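Long-range contacts in aspergillopepsin-2 heavy chain (PDB 1Y43), which cleaves proteins as an acid endopeptidase of the peptidase G1 family, this heavy chain being one piece of the mature glutamic-type enzyme: residues B[4-9]-B[28-33]; B[53-58]-B[77-82]; B[103-108]-B[132-137]; B[20-25]-B[43-48]. All blocks are in the same frame, centred on the assembly; numbering follows the deposited sequence.

Contact 1 of 4, residues B[4-9]-B[28-33]. With SO4 (sulfate ion), chain D.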
loop_
_atom_site.group_PDB
_atom_site.type_symbol
_atom_site.label_atom_id
_atom_site.label_comp_id
_atom_site.label_asym_id
_atom_site.label_seq_id
_atom_site.Cartn_x
_atom_site.Cartn_y
_atom_site.Cartn_z
ATOM N N GLU B 4 3.237 -14.266 -15.578
ATOM C CA GLU B 4 3.071 -12.866 -15.204
ATOM C C GLU B 4 3.478 -12.646 -13.757
ATOM O O GLU B 4 3.111 -13.422 -12.878
ATOM C CB GLU B 4 1.626 -12.411 -15.398
ATOM C CG GLU B 4 1.443 -10.932 -15.143
ATOM C CD GLU B 4 0.093 -10.406 -15.578
ATOM O OE1 GLU B 4 -0.731 -11.161 -16.154
ATOM O OE2 GLU B 4 -0.142 -9.208 -15.342
ATOM N N TYR B 5 4.224 -11.578 -13.523
ATOM C CA TYR B 5 4.702 -11.235 -12.195
ATOM C C TYR B 5 4.134 -9.890 -11.803
ATOM O O TYR B 5 4.148 -8.973 -12.615
ATOM C CB TYR B 5 6.219 -11.104 -12.226
ATOM C CG TYR B 5 6.911 -12.348 -12.666
ATOM C CD1 TYR B 5 7.070 -12.636 -14.017
ATOM C CD2 TYR B 5 7.393 -13.252 -11.731
ATOM C CE1 TYR B 5 7.696 -13.802 -14.427
ATOM C CE2 TYR B 5 8.021 -14.423 -12.123
ATOM C CZ TYR B 5 8.169 -14.692 -13.470
ATOM O OH TYR B 5 8.780 -15.871 -13.844
ATOM N N CYS B 6 3.684 -9.754 -10.560
ATOM C CA CYS B 6 3.129 -8.477 -10.099
ATOM C C CYS B 6 3.561 -8.165 -8.674
ATOM O O CYS B 6 4.090 -9.018 -7.957
ATOM C CB CYS B 6 1.592 -8.515 -10.090
ATOM S SG CYS B 6 0.741 -8.902 -11.653
ATOM N N ALA B 7 3.260 -6.937 -8.261
ATOM C CA ALA B 7 3.511 -6.455 -6.910
ATOM C C ALA B 7 2.578 -5.255 -6.746
ATOM O O ALA B 7 2.034 -4.763 -7.729
ATOM C CB ALA B 7 4.970 -6.036 -6.750
ATOM N N SER B 8 2.324 -4.840 -5.516
ATOM C CA SER B 8 1.473 -3.683 -5.283
ATOM C C SER B 8 2.113 -2.813 -4.193
ATOM O O SER B 8 2.884 -3.309 -3.360
ATOM C CB SER B 8 0.075 -4.131 -4.841
ATOM O OG SER B 8 0.122 -4.705 -3.542
ATOM N N ALA B 9 1.800 -1.528 -4.205
ATOM C CA ALA B 9 2.295 -0.610 -3.188
ATOM C C ALA B 9 1.057 0.158 -2.751
ATOM O O ALA B 9 0.295 0.653 -3.593
ATOM C CB ALA B 9 3.322 0.349 -3.770
ATOM N N ASP B 28 -1.020 -1.297 -8.596
ATOM C CA ASP B 28 -0.472 -2.613 -8.940
ATOM C C ASP B 28 0.461 -2.421 -10.124
ATOM O O ASP B 28 0.211 -1.565 -10.979
ATOM C CB ASP B 28 -1.567 -3.576 -9.419
ATOM C CG ASP B 28 -2.380 -4.180 -8.290
ATOM O OD1 ASP B 28 -2.057 -3.984 -7.119
ATOM O OD2 ASP B 28 -3.356 -4.885 -8.590
ATOM N N PHE B 29 1.566 -3.151 -10.144
ATOM C CA PHE B 29 2.482 -3.099 -11.288
ATOM C C PHE B 29 2.737 -4.530 -11.709
ATOM O O PHE B 29 3.120 -5.354 -10.885
ATOM C CB PHE B 29 3.835 -2.406 -11.008
ATOM C CG PHE B 29 4.086 -2.071 -9.572
ATOM C CD1 PHE B 29 3.619 -0.874 -9.040
ATOM C CD2 PHE B 29 4.837 -2.927 -8.765
ATOM C CE1 PHE B 29 3.894 -0.525 -7.718
ATOM C CE2 PHE B 29 5.124 -2.598 -7.439
ATOM C CZ PHE B 29 4.651 -1.393 -6.916
ATOM N N CYS B 30 2.452 -4.836 -12.968
ATOM C CA CYS B 30 2.650 -6.179 -13.492
ATOM C C CYS B 30 3.516 -6.222 -14.733
ATOM O O CYS B 30 3.519 -5.288 -15.535
ATOM C CB CYS B 30 1.317 -6.833 -13.806
ATOM S SG CYS B 30 0.221 -7.085 -12.382
ATOM N N TYR B 31 4.225 -7.336 -14.880
ATOM C CA TYR B 31 5.108 -7.581 -15.997
ATOM C C TYR B 31 4.778 -8.934 -16.623
ATOM O O TYR B 31 4.586 -9.927 -15.913
ATOM C CB TYR B 31 6.562 -7.626 -15.529
ATOM C CG TYR B 31 7.474 -8.114 -16.627
ATOM C CD1 TYR B 31 7.809 -7.280 -17.686
ATOM C CD2 TYR B 31 7.905 -9.443 -16.673
ATOM C CE1 TYR B 31 8.542 -7.748 -18.769
ATOM C CE2 TYR B 31 8.645 -9.925 -17.766
ATOM C CZ TYR B 31 8.954 -9.067 -18.805
ATOM O OH TYR B 31 9.665 -9.502 -19.903
ATOM N N GLU B 32 4.775 -8.975 -17.948
ATOM C CA GLU B 32 4.530 -10.208 -18.665
ATOM C C GLU B 32 5.068 -10.082 -20.082
ATOM O O GLU B 32 4.675 -9.187 -20.812
ATOM C CB GLU B 32 3.033 -10.512 -18.712
ATOM C CG GLU B 32 2.731 -11.887 -19.241
ATOM C CD GLU B 32 1.510 -11.912 -20.128
ATOM O OE1 GLU B 32 0.430 -11.474 -19.666
ATOM O OE2 GLU B 32 1.630 -12.382 -21.287
ATOM N N ASP B 33 6.013 -10.948 -20.433
ATOM C CA ASP B 33 6.613 -11.003 -21.764
ATOM C C ASP B 33 6.861 -9.667 -22.481
ATOM O O ASP B 33 6.222 -9.350 -23.495
ATOM C CB ASP B 33 5.812 -11.962 -22.662
ATOM C CG ASP B 33 6.477 -12.198 -24.027
ATOM O OD1 ASP B 33 7.706 -12.472 -24.070
ATOM O OD2 ASP B 33 5.750 -12.082 -25.041
HETATM S S SO4 D . 10.178 -13.499 -18.770
HETATM O O1 SO4 D . 10.139 -12.164 -19.483
HETATM O O2 SO4 D . 9.450 -14.543 -19.583
HETATM O O3 SO4 D . 11.617 -13.902 -18.581
HETATM O O4 SO4 D . 9.488 -13.378 -17.434
#
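C6 and C30 are joined by a disulfide across two antiparallel strands, 4-9 and 28-32, which are part of a beta hairpin in the large mixed sheet. The cysteines form a non-hydrogen-bonded pair, flanked by the hydrogen-bonded pairs Y5-Y31 and A7-F29. Y5 and Y31 exchange two nearly straight backbone bonds, whereas A7 N to F29 O is longer and more bent (3.1 Å, 143°). Both sulfurs stand anti to their own carbonyl carbons, and the S-S bond has a torsion of 109°. Beside it E4 runs extended, its OE2 3.2 Å from C30 CB. On the face of Y5, A7, F29 and Y31, the F29 ring lies over A7 O, near the rim, and its CE2 meets A7 CB at 3.5 Å. F29 chi1 of 8° brings CG almost into line with the backbone N, a strained, nearly eclipsed torsion. Another chain packs on F29 and A9. The Y31 hydroxyl, also bonded to G34 N, donates to O1 of a sulfate, probably from the crystallisation liquor, at 2.7 Å. A covalent link thus reinforces the hairpin, while E4 OE1 and E32 OE1, 3.7 Å apart, would probably repel if both are charged, which could favour a proton on one.

Contact 2 of 4, residues B[53-58]-B[77-82]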
loop_
_atom_site.group_PDB
_atom_site.type_symbol
_atom_site.label_atom_id
_atom_site.label_comp_id
_atom_site.label_asym_id
_atom_site.label_seq_id
_atom_site.Cartn_x
_atom_site.Cartn_y
_atom_site.Cartn_z
ATOM N N SER B 53 -10.825 3.640 -12.730
ATOM C CA SER B 53 -10.706 3.627 -14.190
ATOM C C SER B 53 -10.408 4.965 -14.869
ATOM O O SER B 53 -10.022 5.005 -16.038
ATOM C CB SER B 53 -11.973 3.019 -14.796
ATOM O OG SER B 53 -12.095 1.669 -14.385
ATOM N N ASP B 54 -10.595 6.056 -14.146
ATOM C CA ASP B 54 -10.371 7.385 -14.702
ATOM C C ASP B 54 -9.015 8.010 -14.358
ATOM O O ASP B 54 -8.911 9.224 -14.184
ATOM C CB ASP B 54 -11.536 8.323 -14.327
ATOM C CG ASP B 54 -11.800 8.391 -12.821
ATOM O OD1 ASP B 54 -11.357 7.492 -12.053
ATOM O OD2 ASP B 54 -12.478 9.360 -12.398
ATOM N N ILE B 55 -7.990 7.172 -14.226
ATOM C CA ILE B 55 -6.646 7.660 -13.935
ATOM C C ILE B 55 -5.609 6.763 -14.597
ATOM O O ILE B 55 -5.671 5.529 -14.515
ATOM C CB ILE B 55 -6.347 7.808 -12.412
ATOM C CG1 ILE B 55 -5.028 8.577 -12.221
ATOM C CG2 ILE B 55 -6.257 6.428 -11.728
ATOM C CD1 ILE B 55 -4.807 9.127 -10.817
ATOM N N THR B 56 -4.681 7.402 -15.291
ATOM C CA THR B 56 -3.611 6.717 -16.000
ATOM C C THR B 56 -2.334 6.719 -15.159
ATOM O O THR B 56 -1.925 7.762 -14.640
ATOM C CB THR B 56 -3.342 7.427 -17.335
ATOM O OG1 THR B 56 -4.529 7.388 -18.125
ATOM C CG2 THR B 56 -2.206 6.754 -18.081
ATOM N N ILE B 57 -1.737 5.538 -15.015
ATOM C CA ILE B 57 -0.514 5.335 -14.245
ATOM C C ILE B 57 0.570 4.825 -15.212
ATOM O O ILE B 57 0.337 3.851 -15.933
ATOM C CB ILE B 57 -0.727 4.245 -13.146
ATOM C CG1 ILE B 57 -1.995 4.502 -12.325
ATOM C CG2 ILE B 57 0.513 4.138 -12.258
ATOM C CD1 ILE B 57 -1.930 5.709 -11.420
ATOM N N SER B 58 1.732 5.479 -15.231
ATOM C CA SER B 58 2.847 5.071 -16.101
ATOM C C SER B 58 4.145 4.931 -15.301
ATOM O O SER B 58 4.301 5.524 -14.230
ATOM C CB SER B 58 3.102 6.108 -17.206
ATOM O OG SER B 58 1.953 6.332 -18.010
ATOM N N ALA B 77 -10.511 7.247 -0.054
ATOM C CA ALA B 77 -9.249 6.778 -0.592
ATOM C C ALA B 77 -8.956 7.701 -1.764
ATOM O O ALA B 77 -9.833 7.907 -2.611
ATOM C CB ALA B 77 -9.375 5.335 -1.066
ATOM N N THR B 78 -7.737 8.225 -1.822
ATOM C CA THR B 78 -7.353 9.136 -2.887
ATOM C C THR B 78 -6.026 8.766 -3.516
ATOM O O THR B 78 -5.065 8.418 -2.811
ATOM C CB THR B 78 -7.243 10.573 -2.350
ATOM O OG1 THR B 78 -8.520 10.990 -1.840
ATOM C CG2 THR B 78 -6.760 11.541 -3.440
ATOM N N VAL B 79 -5.995 8.814 -4.850
ATOM C CA VAL B 79 -4.790 8.540 -5.629
ATOM C C VAL B 79 -4.565 9.749 -6.531
ATOM O O VAL B 79 -5.441 10.134 -7.323
ATOM C CB VAL B 79 -4.920 7.274 -6.525
ATOM C CG1 VAL B 79 -3.679 7.126 -7.414
ATOM C CG2 VAL B 79 -5.101 6.021 -5.663
ATOM N N GLU B 80 -3.424 10.393 -6.361
ATOM C CA GLU B 80 -3.104 11.546 -7.167
ATOM C C GLU B 80 -1.847 11.270 -7.962
ATOM O O GLU B 80 -0.845 10.820 -7.410
ATOM C CB GLU B 80 -2.857 12.752 -6.276
ATOM C CG GLU B 80 -2.514 14.012 -7.050
ATOM C CD GLU B 80 -2.236 15.210 -6.145
ATOM O OE1 GLU B 80 -1.988 15.021 -4.924
ATOM O OE2 GLU B 80 -2.237 16.351 -6.671
ATOM N N ASN B 81 -1.925 11.470 -9.268
ATOM C CA ASN B 81 -0.761 11.300 -10.117
ATOM C C ASN B 81 -0.200 12.714 -10.252
ATOM O O ASN B 81 -0.723 13.533 -11.014
ATOM C CB ASN B 81 -1.162 10.746 -11.478
ATOM C CG ASN B 81 0.034 10.440 -12.346
ATOM O OD1 ASN B 81 1.062 11.127 -12.273
ATOM N ND2 ASN B 81 -0.081 9.412 -13.169
ATOM N N LEU B 82 0.832 13.016 -9.474
ATOM C CA LEU B 82 1.434 14.339 -9.472
ATOM C C LEU B 82 2.021 14.728 -10.810
ATOM O O LEU B 82 1.953 15.895 -11.199
ATOM C CB LEU B 82 2.490 14.430 -8.375
ATOM C CG LEU B 82 1.934 14.121 -6.979
ATOM C CD1 LEU B 82 3.027 14.156 -5.937
ATOM C CD2 LEU B 82 0.857 15.130 -6.645
#
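T56 O lies close to the plane of the N81 side-chain amide, 14° out of it, and takes a hydrogen bond from ND2 at 2.9 Å. The N-H is somewhat bent toward it (135°), while the donor sits in the plane of the T56 carbonyl. The amide is the flat group that carries this contact, and it is held from both ends: ND2 also donates to D61 OD2, and OD1 accepts from T84 N. T56 O has a second donor in Q86 NE2, so this loop carbonyl is gripped twice. N81 CG is anti to the backbone N (chi1 -175°), which swings it out toward the loop. Next to the amide, the contact is mainly apolar: the tip of I55, CD1, reaches N81 CB at 4.0 Å, comes within 3.7 Å of V79 O and meets V79 CG1 at 4.1 Å. I57 CD1 is more distant, 4.5 Å from N81 ND2. The backbones themselves stay apart, the nearest CA atoms being those of I57 and N81 at 7.3 Å, so a side chain takes part in every approach, often against backbone atoms. Loop 53-58 is thereby tied to the middle strand, 74-81, of the three-stranded antiparallel sheet, with I57 reaching I63 of strand 62-69 and also A40 of strand 35-45.

Contact 3 of 4, residues B[103-108]-B[132-137]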
loop_
_atom_site.group_PDB
_atom_site.type_symbol
_atom_site.label_atom_id
_atom_site.label_comp_id
_atom_site.label_asym_id
_atom_site.label_seq_id
_atom_site.Cartn_x
_atom_site.Cartn_y
_atom_site.Cartn_z
ATOM N N THR B 103 -5.937 1.165 14.750
ATOM C CA THR B 103 -4.741 0.811 15.503
ATOM C C THR B 103 -3.493 0.587 14.659
ATOM O O THR B 103 -2.404 0.467 15.206
ATOM C CB THR B 103 -4.982 -0.415 16.423
ATOM O OG1 THR B 103 -5.438 -1.517 15.638
ATOM C CG2 THR B 103 -6.033 -0.082 17.491
ATOM N N ASN B 104 -3.642 0.483 13.339
ATOM C CA ASN B 104 -2.459 0.312 12.478
ATOM C C ASN B 104 -2.475 1.333 11.332
ATOM O O ASN B 104 -3.541 1.656 10.802
ATOM C CB ASN B 104 -2.431 -1.055 11.798
ATOM C CG ASN B 104 -2.683 -2.210 12.729
ATOM O OD1 ASN B 104 -3.257 -3.213 12.322
ATOM N ND2 ASN B 104 -2.207 -2.100 13.970
ATOM N N ALA B 105 -1.306 1.870 11.002
ATOM C CA ALA B 105 -1.130 2.802 9.881
ATOM C C ALA B 105 0.068 2.176 9.177
ATOM O O ALA B 105 1.070 1.879 9.824
ATOM C CB ALA B 105 -0.782 4.215 10.374
ATOM N N GLU B 106 -0.012 1.964 7.870
ATOM C CA GLU B 106 1.095 1.296 7.175
ATOM C C GLU B 106 1.366 1.740 5.747
ATOM O O GLU B 106 0.497 2.315 5.095
ATOM C CB GLU B 106 0.872 -0.230 7.214
ATOM C CG GLU B 106 -0.386 -0.724 6.490
ATOM C CD GLU B 106 -1.607 -0.924 7.393
ATOM O OE1 GLU B 106 -1.482 -0.916 8.630
ATOM O OE2 GLU B 106 -2.714 -1.072 6.839
ATOM N N TRP B 107 2.610 1.488 5.310
ATOM C CA TRP B 107 3.130 1.783 3.972
ATOM C C TRP B 107 3.648 0.413 3.555
ATOM O O TRP B 107 4.656 -0.065 4.093
ATOM C CB TRP B 107 4.273 2.801 4.061
ATOM C CG TRP B 107 3.838 4.122 4.642
ATOM C CD1 TRP B 107 3.365 5.202 3.956
ATOM C CD2 TRP B 107 3.805 4.472 6.038
ATOM N NE1 TRP B 107 3.034 6.204 4.852
ATOM C CE2 TRP B 107 3.295 5.789 6.118
ATOM C CE3 TRP B 107 4.158 3.798 7.215
ATOM C CZ2 TRP B 107 3.122 6.446 7.353
ATOM C CZ3 TRP B 107 3.984 4.454 8.437
ATOM C CH2 TRP B 107 3.470 5.764 8.491
ATOM N N ILE B 108 2.986 -0.205 2.576
ATOM C CA ILE B 108 3.295 -1.584 2.205
ATOM C C ILE B 108 3.463 -1.907 0.718
ATOM O O ILE B 108 2.842 -1.280 -0.133
ATOM C CB ILE B 108 2.114 -2.495 2.722
ATOM C CG1 ILE B 108 1.935 -2.365 4.245
ATOM C CG2 ILE B 108 2.291 -3.954 2.310
ATOM C CD1 ILE B 108 3.065 -2.973 5.074
ATOM N N ALA B 132 6.085 10.182 4.193
ATOM C CA ALA B 132 5.338 9.108 4.840
ATOM C C ALA B 132 4.885 9.595 6.204
ATOM O O ALA B 132 5.684 9.656 7.144
ATOM C CB ALA B 132 6.219 7.883 4.972
ATOM N N GLU B 133 3.605 9.935 6.305
ATOM C CA GLU B 133 3.043 10.480 7.533
ATOM C C GLU B 133 1.688 9.890 7.885
ATOM O O GLU B 133 0.865 9.627 7.001
ATOM C CB GLU B 133 2.875 12.003 7.378
ATOM C CG GLU B 133 4.185 12.754 7.129
ATOM C CD GLU B 133 4.005 14.245 6.888
ATOM O OE1 GLU B 133 2.865 14.749 6.974
ATOM O OE2 GLU B 133 5.020 14.932 6.626
ATOM N N ALA B 134 1.472 9.683 9.183
ATOM C CA ALA B 134 0.202 9.179 9.710
ATOM C C ALA B 134 -0.299 10.218 10.714
ATOM O O ALA B 134 0.508 10.858 11.390
ATOM C CB ALA B 134 0.408 7.831 10.407
ATOM N N THR B 135 -1.610 10.397 10.812
ATOM C CA THR B 135 -2.175 11.363 11.743
ATOM C C THR B 135 -2.958 10.613 12.803
ATOM O O THR B 135 -3.820 9.800 12.485
ATOM C CB THR B 135 -3.083 12.362 11.020
ATOM O OG1 THR B 135 -2.333 12.986 9.974
ATOM C CG2 THR B 135 -3.579 13.441 11.977
ATOM N N SER B 136 -2.640 10.905 14.059
ATOM C CA SER B 136 -3.271 10.273 15.206
ATOM C C SER B 136 -3.560 11.364 16.227
ATOM O O SER B 136 -2.667 12.119 16.592
ATOM C CB SER B 136 -2.314 9.238 15.811
ATOM O OG SER B 136 -2.839 8.700 17.010
ATOM N N GLY B 137 -4.812 11.469 16.667
ATOM C CA GLY B 137 -5.166 12.482 17.647
ATOM C C GLY B 137 -4.853 13.905 17.218
ATOM O O GLY B 137 -4.607 14.778 18.060
#
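W107 and A132 make the tight part of this contact, where strand 104-108 faces strand 132-136 across 8.0 Å between axes, running nearly antiparallel at 168°. Counted within this chain alone the strands belong to different sheets, and no backbone-to-backbone pairing joins them; the indole and a methyl of one segment meet side chains and backbone of the other. A132 CB sits over one face of the indole in a CH-pi contact, 3.9 Å from the centroid of the five-membered ring and 23° off its normal, and it approaches NE1 most closely at 3.6 Å. Farther along the ring, CZ2 comes 3.7 Å from E133 N, and E133 C lies at the edge, in plane. W107 CH2 is 4.2 Å from A134 CB. A134 CB in turn meets A105 CB at 3.8 Å. The looser side begins at E133, whose CB points away from strand 104-108 and whose side chain is partly exposed. Residues of both segments pair antiparallel with a strand of the other chain, so the sheet runs on across the interface. Between the segments the chemistry is almost wholly apolar; the indole N-H finds its polar partner in the backbone of the other chain.

Contact 4 of 4, residues B[20-25]-B[43-48]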
loop_
_atom_site.group_PDB
_atom_site.type_symbol
_atom_site.label_atom_id
_atom_site.label_comp_id
_atom_site.label_asym_id
_atom_site.label_seq_id
_atom_site.Cartn_x
_atom_site.Cartn_y
_atom_site.Cartn_z
ATOM N N THR B 20 -10.770 -6.804 11.614
ATOM C CA THR B 20 -12.085 -6.615 11.026
ATOM C C THR B 20 -12.198 -5.792 9.736
ATOM O O THR B 20 -13.216 -5.873 9.038
ATOM C CB THR B 20 -13.035 -6.078 12.104
ATOM O OG1 THR B 20 -12.406 -4.961 12.747
ATOM C CG2 THR B 20 -13.297 -7.171 13.169
ATOM N N ALA B 21 -11.157 -5.024 9.404
ATOM C CA ALA B 21 -11.178 -4.210 8.192
ATOM C C ALA B 21 -9.824 -3.639 7.856
ATOM O O ALA B 21 -8.899 -3.675 8.671
ATOM C CB ALA B 21 -12.164 -3.063 8.344
ATOM N N ILE B 22 -9.720 -3.160 6.621
ATOM C CA ILE B 22 -8.536 -2.491 6.120
ATOM C C ILE B 22 -9.023 -1.459 5.121
ATOM O O ILE B 22 -9.772 -1.791 4.198
ATOM C CB ILE B 22 -7.560 -3.383 5.323
ATOM C CG1 ILE B 22 -7.271 -4.697 6.038
ATOM C CG2 ILE B 22 -6.253 -2.610 5.100
ATOM C CD1 ILE B 22 -6.255 -5.567 5.323
ATOM N N LEU B 23 -8.662 -0.202 5.348
ATOM C CA LEU B 23 -8.995 0.876 4.424
ATOM C C LEU B 23 -7.651 1.097 3.708
ATOM O O LEU B 23 -6.666 1.522 4.335
ATOM C CB LEU B 23 -9.433 2.141 5.175
ATOM C CG LEU B 23 -9.456 3.451 4.376
ATOM C CD1 LEU B 23 -10.299 3.331 3.101
ATOM C CD2 LEU B 23 -9.977 4.568 5.255
ATOM N N GLN B 24 -7.610 0.839 2.401
ATOM C CA GLN B 24 -6.349 0.944 1.673
ATOM C C GLN B 24 -6.534 1.380 0.232
ATOM O O GLN B 24 -7.618 1.256 -0.342
ATOM C CB GLN B 24 -5.661 -0.422 1.675
ATOM C CG GLN B 24 -6.598 -1.530 1.213
ATOM C CD GLN B 24 -6.016 -2.932 1.330
ATOM O OE1 GLN B 24 -4.807 -3.137 1.467
ATOM N NE2 GLN B 24 -6.909 -3.884 1.223
ATOM N N THR B 25 -5.481 1.955 -0.328
ATOM C CA THR B 25 -5.512 2.409 -1.708
ATOM C C THR B 25 -4.090 2.346 -2.233
ATOM O O THR B 25 -3.125 2.582 -1.488
ATOM C CB THR B 25 -6.115 3.825 -1.848
ATOM O OG1 THR B 25 -6.475 4.050 -3.219
ATOM C CG2 THR B 25 -5.114 4.911 -1.417
ATOM N N GLU B 43 -9.847 -0.185 -1.692
ATOM C CA GLU B 43 -10.506 -1.311 -1.063
ATOM C C GLU B 43 -10.772 -1.073 0.402
ATOM O O GLU B 43 -9.942 -0.501 1.111
ATOM C CB GLU B 43 -9.651 -2.582 -1.196
ATOM C CG GLU B 43 -10.231 -3.790 -0.439
ATOM C CD GLU B 43 -9.589 -5.122 -0.819
ATOM O OE1 GLU B 43 -8.460 -5.142 -1.357
ATOM O OE2 GLU B 43 -10.259 -6.156 -0.599
ATOM N N TRP B 44 -11.966 -1.437 0.831
ATOM C CA TRP B 44 -12.306 -1.373 2.236
ATOM C C TRP B 44 -12.600 -2.842 2.572
ATOM O O TRP B 44 -13.738 -3.313 2.447
ATOM C CB TRP B 44 -13.525 -0.482 2.521
ATOM C CG TRP B 44 -13.757 -0.259 4.011
ATOM C CD1 TRP B 44 -13.888 -1.226 4.993
ATOM C CD2 TRP B 44 -13.843 0.994 4.688
ATOM N NE1 TRP B 44 -14.042 -0.642 6.216
ATOM C CE2 TRP B 44 -14.015 0.724 6.062
ATOM C CE3 TRP B 44 -13.780 2.333 4.266
ATOM C CZ2 TRP B 44 -14.130 1.740 7.025
ATOM C CZ3 TRP B 44 -13.892 3.340 5.219
ATOM C CH2 TRP B 44 -14.062 3.037 6.579
ATOM N N TYR B 45 -11.542 -3.584 2.878
ATOM C CA TYR B 45 -11.651 -4.996 3.227
ATOM C C TYR B 45 -12.641 -5.118 4.388
ATOM O O TYR B 45 -12.587 -4.318 5.316
ATOM C CB TYR B 45 -10.258 -5.498 3.620
ATOM C CG TYR B 45 -10.211 -6.917 4.117
ATOM C CD1 TYR B 45 -10.447 -7.213 5.464
ATOM C CD2 TYR B 45 -9.928 -7.967 3.248
ATOM C CE1 TYR B 45 -10.399 -8.530 5.937
ATOM C CE2 TYR B 45 -9.871 -9.292 3.708
ATOM C CZ TYR B 45 -10.113 -9.565 5.052
ATOM O OH TYR B 45 -10.087 -10.871 5.511
ATOM N N PRO B 46 -13.459 -6.190 4.432
ATOM C CA PRO B 46 -13.592 -7.339 3.529
ATOM C C PRO B 46 -14.305 -7.215 2.191
ATOM O O PRO B 46 -14.544 -8.234 1.542
ATOM C CB PRO B 46 -14.240 -8.392 4.421
ATOM C CG PRO B 46 -15.187 -7.588 5.196
ATOM C CD PRO B 46 -14.368 -6.351 5.582
ATOM N N ASP B 47 -14.676 -6.011 1.776
ATOM C CA ASP B 47 -15.290 -5.847 0.463
ATOM C C ASP B 47 -14.147 -6.029 -0.558
ATOM O O ASP B 47 -12.966 -6.029 -0.194
ATOM C CB ASP B 47 -15.886 -4.440 0.333
ATOM C CG ASP B 47 -16.866 -4.296 -0.834
ATOM O OD1 ASP B 47 -17.067 -5.239 -1.631
ATOM O OD2 ASP B 47 -17.456 -3.202 -0.952
ATOM N N TYR B 48 -14.507 -6.204 -1.828
ATOM C CA TYR B 48 -13.549 -6.380 -2.916
ATOM C C TYR B 48 -12.781 -5.106 -3.224
ATOM O O TYR B 48 -13.223 -4.010 -2.882
ATOM C CB TYR B 48 -14.292 -6.740 -4.212
ATOM C CG TYR B 48 -15.131 -7.996 -4.136
ATOM C CD1 TYR B 48 -14.542 -9.248 -4.273
ATOM C CD2 TYR B 48 -16.513 -7.930 -3.935
ATOM C CE1 TYR B 48 -15.303 -10.411 -4.213
ATOM C CE2 TYR B 48 -17.288 -9.093 -3.870
ATOM C CZ TYR B 48 -16.672 -10.330 -4.010
ATOM O OH TYR B 48 -17.418 -11.492 -3.937
HETATM O O HOH W 1 -6.809 -6.456 1.048
#
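L23 and W44 form the apolar centre, a non-hydrogen-bonded pair on one face of the beta hairpin made by strands 22-32 and 35-45. Their side chains cross obliquely, L23 CD1 meeting W44 CE3 at 3.8 Å while L23 CB sits over one face of the indole. A21 CB touches the pyrrole side of the ring, 3.7 Å from W44 NE1, whose hydrogen bond goes to G98 O. On the opposite face of the hairpin I22 CB packs on Y45 CB at 3.8 Å, and I22 CG1 approaches the tyrosine ring. P46, behind a cis peptide bond, lays CB over the centre of a face of that same ring. Between the faces the backbone ladder frays toward Y45: Q24 and E43 exchange two sound bonds, Y45 N reaches I22 O at 2.8 Å but bent (130°), and I22 N to Y45 O is weak at 3.4 Å. At the polar edge Q24 and E43 lie side by side and point the same way, their amide and carboxylate planes 32° apart. Their direct NE2 to OE1 approach of 3.3 Å has a poor angle; a water accepts a hydrogen bond from Q24 NE2 at 2.6 Å and donates a weak one to E43 OE1. Strand 22-32 runs between strands 4-13 and 35-45; L23 also packs on V67 of the three-stranded sheet, and W44 meets F92 edge-to-face.

Contacts 1 and 4 both use strand 22-32, near its two ends, with centres about 21 Å apart; their segments alternate along the chain, so three successive strands of the mixed sheet, 4-13, 22-32 and 35-45, are laced together. Contact 2 follows in sequence and contact 3 comes last. Contact 2 belongs to the three-stranded sheet and meets contact 4 where V79 and A77 pack on T25. Contact 3 reaches the mixed sheet through strand 104-114, the neighbour of 4-13, and joins it to the five-stranded sheet; its centre is about 25 Å from that of contact 1, on the opposite side of the chain's centre. Contacts 1 and 4 thus bind one sheet; contacts 2 and 3 reach beyond it.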